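Local structure of uronate isomerase (Caulobacter crescentus, 2Q01) at residues T406-D418 / L457-Y470. The protein catalyses the isomerisation of D-glucuronate to D-fructuronate and of D-galacturonate to D-tagaturonate in pentose and glucuronate interconversion. Residues are numbered along the deposited sequence; the frame is centred on the assembly and turned at random.
Sequences TAGFYNTVGFNDD and LIVDLTYNLPKKAY. With K (potassium ion), chain E.
V413 and G414 run past P466 and L461 of helix 451-469, the G414 and L461 CA atoms 5.0 Å apart. This helix has a wider pi-type turn at 460-464 and a kink at P466, whose proline N has no hydrogen for the turn before; P466 CA lies against V413 O in a CA-H...O contact (3.4 Å). A CB at G414 would run into P466 CG and L461 O, and its backbone angles alone already call for glycine. Water 1 joins L461 O (2.6 Å) to F415 N, the latter weakly. F409 turns its side chain into the helix, chi1 of -71° laying the ring against L457 and L461. L457 CD1 makes an off-centre CH-pi contact 4.1 Å from the F409 ring centroid, while L461 CD1 meets CD1 of that ring. Put an alanine here and a gap would probably open beside both leucines. In this TIM-barrel enzyme the loop after helix 393-407 thus packs on helix 451-469; its beta turn F409-T412 also carries N411, whose OD1 binds potassium at a site shared with S75 of the second subunit. L457 CD2 lies 3.4 Å from Y410 OH, and L465 CD2 packs on Y410 CD2. Farther along, V413 CG1 touches A469 CB (3.7 Å), and water 2 bridges N416 OD1 and Y470 OH, 2.6 Å from each.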
loop_
_atom_site.group_PDB
_atom_site.type_symbol
_atom_site.label_atom_id
_atom_site.label_comp_id
_atom_site.label_asym_id
_atom_site.label_seq_id
_atom_site.Cartn_x
_atom_site.Cartn_y
_atom_site.Cartn_z
ATOM N N THR B 406 -15.689 0.913 2.220
ATOM C CA THR B 406 -16.022 1.022 3.641
ATOM C C THR B 406 -16.696 2.355 4.004
ATOM O O THR B 406 -17.711 2.373 4.701
ATOM C CB THR B 406 -14.787 0.788 4.522
ATOM O OG1 THR B 406 -14.171 -0.450 4.147
ATOM C CG2 THR B 406 -15.174 0.720 5.973
ATOM N N ALA B 407 -16.140 3.462 3.524
ATOM C CA ALA B 407 -16.679 4.782 3.840
ATOM C C ALA B 407 -17.873 5.176 2.964
ATOM O O ALA B 407 -18.726 5.958 3.380
ATOM C CB ALA B 407 -15.578 5.841 3.759
ATOM N N GLY B 408 -17.942 4.632 1.756
ATOM C CA GLY B 408 -18.932 5.072 0.789
ATOM C C GLY B 408 -18.501 6.388 0.192
ATOM O O GLY B 408 -17.348 6.798 0.344
ATOM N N PHE B 409 -19.429 7.050 -0.492
ATOM C CA PHE B 409 -19.156 8.341 -1.114
ATOM C C PHE B 409 -19.564 9.503 -0.220
ATOM O O PHE B 409 -19.029 10.605 -0.336
ATOM C CB PHE B 409 -19.900 8.459 -2.438
ATOM C CG PHE B 409 -19.355 7.581 -3.528
ATOM C CD1 PHE B 409 -18.237 7.969 -4.260
ATOM C CD2 PHE B 409 -19.971 6.376 -3.834
ATOM C CE1 PHE B 409 -17.736 7.162 -5.278
ATOM C CE2 PHE B 409 -19.484 5.565 -4.854
ATOM C CZ PHE B 409 -18.365 5.958 -5.576
ATOM N N TYR B 410 -20.511 9.248 0.673
ATOM C CA TYR B 410 -21.173 10.310 1.418
ATOM C C TYR B 410 -20.451 10.623 2.722
ATOM O O TYR B 410 -20.827 11.546 3.449
ATOM C CB TYR B 410 -22.644 9.954 1.628
ATOM C CG TYR B 410 -23.382 9.783 0.316
ATOM C CD1 TYR B 410 -23.533 8.522 -0.263
ATOM C CD2 TYR B 410 -23.896 10.883 -0.368
ATOM C CE1 TYR B 410 -24.185 8.361 -1.473
ATOM C CE2 TYR B 410 -24.556 10.729 -1.584
ATOM C CZ TYR B 410 -24.692 9.464 -2.128
ATOM O OH TYR B 410 -25.342 9.297 -3.326
ATOM N N ASN B 411 -19.405 9.839 2.985
ATOM C CA ASN B 411 -18.446 10.075 4.050
ATOM C C ASN B 411 -17.169 10.738 3.525
ATOM O O ASN B 411 -16.156 10.790 4.226
ATOM C CB ASN B 411 -18.087 8.755 4.725
ATOM C CG ASN B 411 -19.145 8.293 5.707
ATOM O OD1 ASN B 411 -19.642 9.084 6.515
ATOM N ND2 ASN B 411 -19.452 7.008 5.693
ATOM N N THR B 412 -17.217 11.211 2.283
ATOM C CA THR B 412 -16.135 12.001 1.697
ATOM C C THR B 412 -16.631 13.438 1.453
ATOM O O THR B 412 -17.826 13.712 1.576
ATOM C CB THR B 412 -15.547 11.351 0.405
ATOM O OG1 THR B 412 -16.465 11.497 -0.689
ATOM C CG2 THR B 412 -15.219 9.859 0.625
ATOM N N VAL B 413 -15.717 14.356 1.138
ATOM C CA VAL B 413 -16.060 15.785 1.054
ATOM C C VAL B 413 -15.830 16.402 -0.336
ATOM O O VAL B 413 -15.885 17.622 -0.502
ATOM C CB VAL B 413 -15.322 16.631 2.149
ATOM C CG1 VAL B 413 -15.621 16.107 3.525
ATOM C CG2 VAL B 413 -13.809 16.658 1.919
ATOM N N GLY B 414 -15.582 15.558 -1.331
ATOM C CA GLY B 414 -15.264 16.041 -2.667
ATOM C C GLY B 414 -13.800 16.419 -2.817
ATOM O O GLY B 414 -12.915 15.718 -2.327
ATOM N N PHE B 415 -13.548 17.538 -3.486
ATOM C CA PHE B 415 -12.197 17.928 -3.875
ATOM C C PHE B 415 -11.855 19.341 -3.414
ATOM O O PHE B 415 -12.689 20.244 -3.476
ATOM C CB PHE B 415 -12.042 17.802 -5.406
ATOM C CG PHE B 415 -10.722 18.300 -5.939
ATOM C CD1 PHE B 415 -9.576 17.519 -5.842
ATOM C CD2 PHE B 415 -10.628 19.551 -6.554
ATOM C CE1 PHE B 415 -8.353 17.987 -6.333
ATOM C CE2 PHE B 415 -9.406 20.023 -7.044
ATOM C CZ PHE B 415 -8.274 19.239 -6.938
ATOM N N ASN B 416 -10.624 19.515 -2.939
ATOM C CA ASN B 416 -10.034 20.838 -2.775
ATOM C C ASN B 416 -8.692 20.898 -3.501
ATOM O O ASN B 416 -7.971 19.906 -3.557
ATOM C CB ASN B 416 -9.923 21.239 -1.293
ATOM C CG ASN B 416 -8.981 20.352 -0.499
ATOM O OD1 ASN B 416 -9.409 19.398 0.147
ATOM N ND2 ASN B 416 -7.696 20.675 -0.525
ATOM N N ASP B 417 -8.364 22.053 -4.067
ATOM C CA ASP B 417 -7.168 22.172 -4.891
ATOM C C ASP B 417 -5.884 22.341 -4.083
ATOM O O ASP B 417 -4.820 21.894 -4.525
ATOM C CB ASP B 417 -7.316 23.297 -5.920
ATOM C CG ASP B 417 -7.798 24.597 -5.307
ATOM O OD1 ASP B 417 -8.932 25.007 -5.622
ATOM O OD2 ASP B 417 -7.051 25.212 -4.515
ATOM N N ASP B 418 -6.001 22.999 -2.923
ATOM C CA ASP B 418 -4.900 23.221 -1.965
ATOM C C ASP B 418 -3.634 23.820 -2.607
ATOM O O ASP B 418 -2.519 23.325 -2.412
ATOM C CB ASP B 418 -4.584 21.926 -1.196
ATOM C CG ASP B 418 -3.726 22.161 0.043
ATOM O OD1 ASP B 418 -3.940 23.166 0.750
ATOM O OD2 ASP B 418 -2.829 21.331 0.303
ATOM N N LEU B 457 -24.264 10.799 -8.367
ATOM C CA LEU B 457 -23.016 10.868 -7.607
ATOM C C LEU B 457 -22.001 11.857 -8.130
ATOM O O LEU B 457 -21.362 12.541 -7.343
ATOM C CB LEU B 457 -22.366 9.492 -7.470
ATOM C CG LEU B 457 -22.875 8.753 -6.235
ATOM C CD1 LEU B 457 -22.508 7.294 -6.268
ATOM C CD2 LEU B 457 -22.344 9.414 -4.984
ATOM N N ILE B 458 -21.860 11.937 -9.448
ATOM C CA ILE B 458 -20.895 12.855 -10.046
ATOM C C ILE B 458 -21.202 14.324 -9.692
ATOM O O ILE B 458 -20.292 15.087 -9.371
ATOM C CB ILE B 458 -20.708 12.596 -11.578
ATOM C CG1 ILE B 458 -19.450 13.281 -12.110
ATOM C CG2 ILE B 458 -21.933 13.009 -12.383
ATOM C CD1 ILE B 458 -18.178 12.614 -11.728
ATOM N N VAL B 459 -22.485 14.684 -9.690
ATOM C CA VAL B 459 -22.933 16.039 -9.366
ATOM C C VAL B 459 -22.789 16.325 -7.865
ATOM O O VAL B 459 -22.414 17.436 -7.474
ATOM C CB VAL B 459 -24.387 16.287 -9.861
ATOM C CG1 VAL B 459 -24.831 17.732 -9.601
ATOM C CG2 VAL B 459 -24.496 15.991 -11.344
ATOM N N ASP B 460 -23.061 15.313 -7.039
ATOM C CA ASP B 460 -22.908 15.416 -5.586
ATOM C C ASP B 460 -21.448 15.635 -5.220
ATOM O O ASP B 460 -21.107 16.634 -4.578
ATOM C CB ASP B 460 -23.440 14.162 -4.887
ATOM C CG ASP B 460 -24.926 14.243 -4.578
ATOM O OD1 ASP B 460 -25.496 15.355 -4.620
ATOM O OD2 ASP B 460 -25.524 13.187 -4.281
ATOM N N LEU B 461 -20.599 14.714 -5.675
ATOM C CA LEU B 461 -19.146 14.767 -5.479
ATOM C C LEU B 461 -18.513 16.097 -5.893
ATOM O O LEU B 461 -17.611 16.598 -5.217
ATOM C CB LEU B 461 -18.473 13.619 -6.242
ATOM C CG LEU B 461 -18.139 12.280 -5.562
ATOM C CD1 LEU B 461 -19.165 11.818 -4.538
ATOM C CD2 LEU B 461 -17.889 11.190 -6.607
ATOM N N THR B 462 -19.004 16.667 -6.992
ATOM C CA THR B 462 -18.473 17.911 -7.537
ATOM C C THR B 462 -18.959 19.143 -6.775
ATOM O O THR B 462 -18.165 20.033 -6.453
ATOM C CB THR B 462 -18.817 18.043 -9.045
ATOM O OG1 THR B 462 -18.252 16.935 -9.756
ATOM C CG2 THR B 462 -18.268 19.333 -9.638
ATOM N N TYR B 463 -20.252 19.185 -6.469
ATOM C CA TYR B 463 -20.879 20.436 -6.059
ATOM C C TYR B 463 -21.611 20.370 -4.713
ATOM O O TYR B 463 -21.334 21.177 -3.824
ATOM C CB TYR B 463 -21.812 20.934 -7.180
ATOM C CG TYR B 463 -22.349 22.344 -7.014
ATOM C CD1 TYR B 463 -21.647 23.442 -7.505
ATOM C CD2 TYR B 463 -23.580 22.574 -6.389
ATOM C CE1 TYR B 463 -22.144 24.738 -7.356
ATOM C CE2 TYR B 463 -24.081 23.858 -6.234
ATOM C CZ TYR B 463 -23.362 24.931 -6.717
ATOM O OH TYR B 463 -23.872 26.195 -6.560
ATOM N N ASN B 464 -22.540 19.428 -4.572
ATOM C CA ASN B 464 -23.434 19.382 -3.404
ATOM C C ASN B 464 -22.756 18.922 -2.121
ATOM O O ASN B 464 -22.980 19.499 -1.057
ATOM C CB ASN B 464 -24.649 18.500 -3.684
ATOM C CG ASN B 464 -25.413 18.935 -4.909
ATOM O OD1 ASN B 464 -25.918 20.057 -4.975
ATOM N ND2 ASN B 464 -25.510 18.046 -5.894
ATOM N N LEU B 465 -21.938 17.878 -2.234
ATOM C CA LEU B 465 -21.192 17.326 -1.097
ATOM C C LEU B 465 -20.083 18.220 -0.516
ATOM O O LEU B 465 -19.968 18.281 0.707
ATOM C CB LEU B 465 -20.694 15.898 -1.384
ATOM C CG LEU B 465 -21.532 14.696 -0.909
ATOM C CD1 LEU B 465 -23.047 14.846 -1.100
ATOM C CD2 LEU B 465 -21.029 13.420 -1.573
ATOM N N PRO B 466 -19.253 18.891 -1.363
ATOM C CA PRO B 466 -18.364 19.932 -0.806
ATOM C C PRO B 466 -19.093 21.083 -0.089
ATOM O O PRO B 466 -18.598 21.594 0.917
ATOM C CB PRO B 466 -17.638 20.475 -2.043
ATOM C CG PRO B 466 -17.701 19.381 -3.039
ATOM C CD PRO B 466 -19.020 18.716 -2.812
ATOM N N LYS B 467 -20.250 21.479 -0.609
ATOM C CA LYS B 467 -21.079 22.509 0.005
ATOM C C LYS B 467 -21.646 22.108 1.373
ATOM O O LYS B 467 -21.523 22.866 2.329
ATOM C CB LYS B 467 -22.216 22.897 -0.928
ATOM C CG LYS B 467 -21.924 24.073 -1.818
ATOM C CD LYS B 467 -23.179 24.450 -2.577
ATOM C CE LYS B 467 -23.152 25.902 -2.967
ATOM N NZ LYS B 467 -24.456 26.354 -3.526
ATOM N N LYS B 468 -22.262 20.930 1.462
ATOM C CA LYS B 468 -22.810 20.451 2.735
ATOM C C LYS B 468 -21.740 20.307 3.810
ATOM O O LYS B 468 -21.924 20.781 4.932
ATOM C CB LYS B 468 -23.579 19.133 2.565
ATOM C CG LYS B 468 -25.073 19.333 2.371
ATOM C CD LYS B 468 -25.849 18.021 2.371
ATOM C CE LYS B 468 -27.326 18.278 2.081
ATOM N NZ LYS B 468 -28.114 17.028 1.910
ATOM N N ALA B 469 -20.620 19.689 3.437
ATOM C CA ALA B 469 -19.542 19.360 4.368
ATOM C C ALA B 469 -18.865 20.591 4.951
ATOM O O ALA B 469 -18.504 20.605 6.130
ATOM C CB ALA B 469 -18.523 18.470 3.695
ATOM N N TYR B 470 -18.712 21.619 4.121
ATOM C CA TYR B 470 -18.086 22.871 4.532
ATOM C C TYR B 470 -19.101 23.956 4.877
ATOM O O TYR B 470 -18.748 25.126 4.930
ATOM C CB TYR B 470 -17.128 23.369 3.449
ATOM C CG TYR B 470 -15.865 22.560 3.377
ATOM C CD1 TYR B 470 -15.769 21.454 2.537
ATOM C CD2 TYR B 470 -14.765 22.888 4.166
ATOM C CE1 TYR B 470 -14.605 20.697 2.492
ATOM C CE2 TYR B 470 -13.601 22.142 4.123
ATOM C CZ TYR B 470 -13.528 21.050 3.282
ATOM O OH TYR B 470 -12.371 20.318 3.238
HETATM K K K E . -18.893 9.727 9.034
HETATM O O HOH W 1 -15.516 18.091 -5.736
HETATM O O HOH W 2 -11.871 19.443 0.839
HETATM O O HOH W 3 -20.554 11.730 8.754
#